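Local coordinates for putative peptidase (Chlamydophila abortus, PDB 3CE2), which probably acts as a zinc-dependent oligopeptidase of the M3B family, degrading a variety of small bioactive peptides, at residues A[544-549]-A[597-602]; A[549-554]-A[592-597]. One frame throughout, in Å; residues are numbered along the deposited sequence.

Contact 1 of 2, residues A[544-549]-A[597-602]; sequences AALCFL and CFIEKK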
loop_
_atom_site.group_PDB
_atom_site.type_symbol
_atom_site.label_atom_id
_atom_site.label_comp_id
_atom_site.label_asym_id
_atom_site.label_seq_id
_atom_site.Cartn_x
_atom_site.Cartn_y
_atom_site.Cartn_z
ATOM N N ALA A 544 7.316 -0.997 -11.019
ATOM C CA ALA A 544 8.092 0.245 -11.065
ATOM C C ALA A 544 9.371 0.142 -10.239
ATOM O O ALA A 544 10.424 0.618 -10.672
ATOM C CB ALA A 544 7.267 1.397 -10.594
ATOM N N ALA A 545 9.272 -0.459 -9.049
ATOM C CA ALA A 545 10.421 -0.568 -8.143
ATOM C C ALA A 545 11.508 -1.407 -8.801
ATOM O O ALA A 545 12.686 -1.039 -8.783
ATOM C CB ALA A 545 10.005 -1.197 -6.832
ATOM N N LEU A 546 11.094 -2.531 -9.396
ATOM C CA LEU A 546 12.017 -3.433 -10.044
ATOM C C LEU A 546 12.657 -2.815 -11.287
ATOM O O LEU A 546 13.840 -3.020 -11.553
ATOM C CB LEU A 546 11.310 -4.733 -10.395
ATOM C CG LEU A 546 10.957 -5.594 -9.193
ATOM C CD1 LEU A 546 10.391 -6.864 -9.701
ATOM C CD2 LEU A 546 12.174 -5.875 -8.342
ATOM N N CYS A 547 11.873 -2.049 -12.031
ATOM C CA CYS A 547 12.374 -1.308 -13.181
ATOM C C CYS A 547 13.437 -0.306 -12.786
ATOM O O CYS A 547 14.563 -0.367 -13.262
ATOM C CB CYS A 547 11.229 -0.579 -13.869
ATOM S SG CYS A 547 11.716 0.390 -15.317
ATOM N N PHE A 548 13.084 0.624 -11.912
ATOM C CA PHE A 548 14.048 1.586 -11.372
ATOM C C PHE A 548 15.299 0.903 -10.883
ATOM O O PHE A 548 16.417 1.309 -11.195
ATOM C CB PHE A 548 13.426 2.313 -10.207
ATOM C CG PHE A 548 12.668 3.527 -10.597
ATOM C CD1 PHE A 548 13.244 4.475 -11.428
ATOM C CD2 PHE A 548 11.407 3.753 -10.104
ATOM C CE1 PHE A 548 12.555 5.612 -11.774
ATOM C CE2 PHE A 548 10.714 4.886 -10.436
ATOM C CZ PHE A 548 11.276 5.808 -11.276
ATOM N N LEU A 549 15.108 -0.160 -10.126
ATOM C CA LEU A 549 16.245 -0.879 -9.544
ATOM C C LEU A 549 17.167 -1.513 -10.596
ATOM O O LEU A 549 18.397 -1.399 -10.517
ATOM C CB LEU A 549 15.752 -1.929 -8.534
ATOM C CG LEU A 549 16.866 -2.724 -7.882
ATOM C CD1 LEU A 549 17.880 -1.801 -7.211
ATOM C CD2 LEU A 549 16.296 -3.738 -6.903
ATOM N N CYS A 597 13.057 -8.802 -16.587
ATOM C CA CYS A 597 14.495 -9.048 -16.668
ATOM C C CYS A 597 15.101 -9.360 -15.320
ATOM O O CYS A 597 15.831 -10.332 -15.152
ATOM C CB CYS A 597 15.210 -7.846 -17.279
ATOM S SG CYS A 597 14.936 -7.738 -19.057
ATOM N N PHE A 598 14.808 -8.505 -14.359
ATOM C CA PHE A 598 15.276 -8.692 -13.008
ATOM C C PHE A 598 14.861 -10.062 -12.470
ATOM O O PHE A 598 15.655 -10.768 -11.853
ATOM C CB PHE A 598 14.688 -7.591 -12.129
ATOM C CG PHE A 598 15.178 -7.619 -10.720
ATOM C CD1 PHE A 598 16.196 -6.757 -10.313
ATOM C CD2 PHE A 598 14.624 -8.495 -9.800
ATOM C CE1 PHE A 598 16.650 -6.775 -9.010
ATOM C CE2 PHE A 598 15.082 -8.524 -8.489
ATOM C CZ PHE A 598 16.098 -7.668 -8.092
ATOM N N ILE A 599 13.614 -10.438 -12.709
ATOM C CA ILE A 599 13.105 -11.675 -12.162
ATOM C C ILE A 599 13.802 -12.854 -12.832
ATOM O O ILE A 599 14.267 -13.777 -12.156
ATOM C CB ILE A 599 11.587 -11.730 -12.326
ATOM C CG1 ILE A 599 10.956 -10.614 -11.495
ATOM C CG2 ILE A 599 11.032 -13.052 -11.897
ATOM C CD1 ILE A 599 9.613 -10.218 -11.974
ATOM N N GLU A 600 13.911 -12.797 -14.156
ATOM C CA GLU A 600 14.561 -13.846 -14.919
ATOM C C GLU A 600 15.960 -14.079 -14.415
ATOM O O GLU A 600 16.399 -15.225 -14.254
ATOM C CB GLU A 600 14.625 -13.444 -16.377
ATOM C CG GLU A 600 15.251 -14.467 -17.286
ATOM C CD GLU A 600 14.313 -15.606 -17.604
ATOM O OE1 GLU A 600 13.200 -15.333 -18.113
ATOM O OE2 GLU A 600 14.697 -16.772 -17.347
ATOM N N LYS A 601 16.670 -12.991 -14.145
ATOM C CA LYS A 601 18.036 -13.135 -13.706
ATOM C C LYS A 601 18.084 -13.901 -12.401
ATOM O O LYS A 601 18.951 -14.748 -12.197
ATOM C CB LYS A 601 18.697 -11.784 -13.527
ATOM C CG LYS A 601 20.166 -11.907 -13.365
ATOM C CD LYS A 601 20.760 -10.679 -12.738
ATOM C CE LYS A 601 22.202 -10.979 -12.345
ATOM N NZ LYS A 601 22.661 -10.182 -11.188
ATOM N N LYS A 602 17.136 -13.610 -11.519
ATOM C CA LYS A 602 17.149 -14.188 -10.182
ATOM C C LYS A 602 16.746 -15.658 -10.251
ATOM O O LYS A 602 17.297 -16.492 -9.527
ATOM C CB LYS A 602 16.188 -13.426 -9.273
ATOM C CG LYS A 602 16.654 -12.056 -8.890
ATOM C CD LYS A 602 17.522 -12.087 -7.675
ATOM C CE LYS A 602 18.093 -10.722 -7.373
ATOM N NZ LYS A 602 19.331 -10.568 -8.178
#
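L546 lays its CD2 methyl over one face of the F598 ring, offset toward the rim. CD2 lies 4.0 Å from the ring centroid and 18° off the ring normal, which makes this a CH-pi contact. The other branch of the same leucine works separately: L546 CD1 meets the end of I599, 4.1 Å from I599 CD1, so the fork of L546 spans two successive residues of helix 590-607. The L546 side chain crosses those of F598 and I599 at about a right angle. F598 has CG anti to its backbone N (chi1 -176°), which sets the ring against both L546 and L549. One turn further along helix 536-553, L549 brings CD2 to 3.7 Å from F598 CE1, approaching the ring obliquely. The interface between the segments is apolar throughout, with no hydrogen bond across it. The two short helical segments are 10.3 Å apart at closest approach and lie 78° from parallel, so the contact stays local. All four touching side chains are buried. This is helix-helix packing in the M3 peptidase region: A545, F548 and L549 of helix 536-553 lie on helix 431-447, which directly follows the zinc ligand E430. I599 also rests on L462 and I465 of helix 451-487, and K602 forms a salt bridge with D442, tying helix 590-607 to helix 431-447 as well.

Contact 2 of 2, residues A[549-554]-A[592-597]; sequences LEKILN and IQKAFC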
loop_
_atom_site.group_PDB
_atom_site.type_symbol
_atom_site.label_atom_id
_atom_site.label_comp_id
_atom_site.label_asym_id
_atom_site.label_seq_id
_atom_site.Cartn_x
_atom_site.Cartn_y
_atom_site.Cartn_z
ATOM N N LEU A 549 15.108 -0.160 -10.126
ATOM C CA LEU A 549 16.245 -0.879 -9.544
ATOM C C LEU A 549 17.167 -1.513 -10.596
ATOM O O LEU A 549 18.397 -1.399 -10.517
ATOM C CB LEU A 549 15.752 -1.929 -8.534
ATOM C CG LEU A 549 16.866 -2.724 -7.882
ATOM C CD1 LEU A 549 17.880 -1.801 -7.211
ATOM C CD2 LEU A 549 16.296 -3.738 -6.903
ATOM N N GLU A 550 16.572 -2.175 -11.584
ATOM C CA GLU A 550 17.344 -2.837 -12.633
ATOM C C GLU A 550 18.218 -1.828 -13.395
ATOM O O GLU A 550 19.405 -2.065 -13.604
ATOM C CB GLU A 550 16.405 -3.571 -13.583
ATOM C CG GLU A 550 17.091 -4.290 -14.752
ATOM C CD GLU A 550 17.714 -5.625 -14.361
ATOM O OE1 GLU A 550 17.841 -5.915 -13.143
ATOM O OE2 GLU A 550 18.071 -6.388 -15.283
ATOM N N LYS A 551 17.635 -0.697 -13.778
ATOM C CA LYS A 551 18.389 0.361 -14.421
ATOM C C LYS A 551 19.546 0.816 -13.542
ATOM O O LYS A 551 20.645 1.066 -14.035
ATOM C CB LYS A 551 17.487 1.548 -14.747
ATOM C CG LYS A 551 16.433 1.259 -15.798
ATOM C CD LYS A 551 15.537 2.483 -16.100
ATOM C CE LYS A 551 14.812 2.253 -17.429
ATOM N NZ LYS A 551 13.459 2.871 -17.505
ATOM N N ILE A 552 19.310 0.912 -12.236
ATOM C CA ILE A 552 20.341 1.410 -11.348
ATOM C C ILE A 552 21.455 0.386 -11.220
ATOM O O ILE A 552 22.627 0.744 -11.224
ATOM C CB ILE A 552 19.776 1.783 -9.958
ATOM C CG1 ILE A 552 19.040 3.114 -10.033
ATOM C CG2 ILE A 552 20.899 1.854 -8.898
ATOM C CD1 ILE A 552 17.963 3.258 -8.979
ATOM N N LEU A 553 21.112 -0.893 -11.099
ATOM C CA LEU A 553 22.180 -1.903 -10.966
ATOM C C LEU A 553 23.006 -2.111 -12.253
ATOM O O LEU A 553 24.056 -2.724 -12.227
ATOM C CB LEU A 553 21.637 -3.233 -10.452
ATOM C CG LEU A 553 20.992 -3.183 -9.069
ATOM C CD1 LEU A 553 20.075 -4.413 -8.813
ATOM C CD2 LEU A 553 22.062 -3.026 -7.982
ATOM N N ASN A 554 22.526 -1.583 -13.370
ATOM C CA ASN A 554 23.231 -1.696 -14.640
ATOM C C ASN A 554 23.807 -0.380 -15.159
ATOM O O ASN A 554 24.359 -0.331 -16.262
ATOM C CB ASN A 554 22.287 -2.282 -15.676
ATOM C CG ASN A 554 22.038 -3.740 -15.445
ATOM O OD1 ASN A 554 22.966 -4.501 -15.155
ATOM N ND2 ASN A 554 20.782 -4.149 -15.563
ATOM N N ILE A 592 7.636 -2.904 -17.549
ATOM C CA ILE A 592 7.379 -4.290 -17.182
ATOM C C ILE A 592 8.421 -5.269 -17.731
ATOM O O ILE A 592 8.691 -6.302 -17.123
ATOM C CB ILE A 592 5.967 -4.748 -17.505
ATOM C CG1 ILE A 592 5.674 -6.009 -16.693
ATOM C CG2 ILE A 592 5.817 -4.954 -18.991
ATOM C CD1 ILE A 592 4.254 -6.515 -16.785
ATOM N N GLN A 593 9.040 -4.931 -18.853
ATOM C CA GLN A 593 10.079 -5.791 -19.396
ATOM C C GLN A 593 11.333 -5.715 -18.555
ATOM O O GLN A 593 12.025 -6.726 -18.357
ATOM C CB GLN A 593 10.366 -5.440 -20.847
ATOM C CG GLN A 593 9.217 -5.818 -21.744
ATOM C CD GLN A 593 9.595 -5.784 -23.208
ATOM O OE1 GLN A 593 10.186 -4.813 -23.687
ATOM N NE2 GLN A 593 9.252 -6.857 -23.932
ATOM N N LYS A 594 11.611 -4.521 -18.035
ATOM C CA LYS A 594 12.749 -4.348 -17.131
ATOM C C LYS A 594 12.517 -5.130 -15.829
ATOM O O LYS A 594 13.443 -5.711 -15.250
ATOM C CB LYS A 594 12.982 -2.862 -16.841
ATOM C CG LYS A 594 13.853 -2.134 -17.855
ATOM C CD LYS A 594 15.217 -2.803 -17.914
ATOM C CE LYS A 594 16.271 -1.954 -18.591
ATOM N NZ LYS A 594 17.534 -2.749 -18.696
ATOM N N ALA A 595 11.272 -5.153 -15.370
ATOM C CA ALA A 595 10.933 -5.921 -14.188
ATOM C C ALA A 595 11.188 -7.392 -14.455
ATOM O O ALA A 595 11.889 -8.062 -13.699
ATOM C CB ALA A 595 9.473 -5.694 -13.819
ATOM N N PHE A 596 10.615 -7.893 -15.542
ATOM C CA PHE A 596 10.781 -9.296 -15.901
ATOM C C PHE A 596 12.249 -9.706 -16.053
ATOM O O PHE A 596 12.647 -10.814 -15.669
ATOM C CB PHE A 596 10.002 -9.608 -17.170
ATOM C CG PHE A 596 8.521 -9.662 -16.967
ATOM C CD1 PHE A 596 7.992 -10.025 -15.752
ATOM C CD2 PHE A 596 7.658 -9.407 -18.008
ATOM C CE1 PHE A 596 6.628 -10.101 -15.563
ATOM C CE2 PHE A 596 6.290 -9.480 -17.829
ATOM C CZ PHE A 596 5.779 -9.828 -16.588
ATOM N N CYS A 597 13.057 -8.802 -16.587
ATOM C CA CYS A 597 14.495 -9.048 -16.668
ATOM C C CYS A 597 15.101 -9.360 -15.320
ATOM O O CYS A 597 15.831 -10.332 -15.152
ATOM C CB CYS A 597 15.210 -7.846 -17.279
ATOM S SG CYS A 597 14.936 -7.738 -19.057
#
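K594 NZ forms a salt bridge with E556 OE1, and on the way there the lysine chain, bent at chi2, passes E550, its CD 4.0 Å from E550 CG. The two side chains cross at about a right angle. From K594 NZ to E550 OE2 the gap is 5.0 Å, too long for a direct ion pair, although the opposite charges probably still attract. E550 is extended at chi1 (179°) and folds at chi2 (79°), which sets its carboxylate beside C597, with OE2 3.8 Å from C597 CB. The stem of E550 also packs on the backbone of the other helix: its CG lies 3.9 Å and its CB 4.0 Å from K594 O, both van der Waals contacts. K551 adds a looser touch, its CG 4.3 Å from K594 CE. Much of the contact is made by the hydrocarbon parts of charged side chains, at the surface of the protein, and no hydrogen bond runs between the segments. The short helical segments come within 9.6 Å of each other, 65° from parallel. This is the surface side of the crossing between helix 536-553 and helix 590-607, plain structural packing away from the annotated sites. On its buried side helix 590-607 sets I592 and F596 against helix 278-289, while L549 and L553 of helix 536-553 turn to helix 431-447.

Contacts 1 and 2 are two parts of one crossing between helix 536-553 and helix 590-607, their centres about 4 Å apart, one buried and the other at the surface. They share L549 and C597 and touch directly: E550 OE1 of contact 2 lies 3.4 Å from F598 CD1 of contact 1, and K594 CB is 3.8 Å from C547 SG. L546 of contact 1 also packs on contact 2, its CB 4.0 Å from A595 CA. Contact 1 lies nearer the zinc without touching its site, the side chain of L546 about 11 Å from that of E430, which binds the zinc ion with H402 and H406. Contact 2 lies away from the annotated sites.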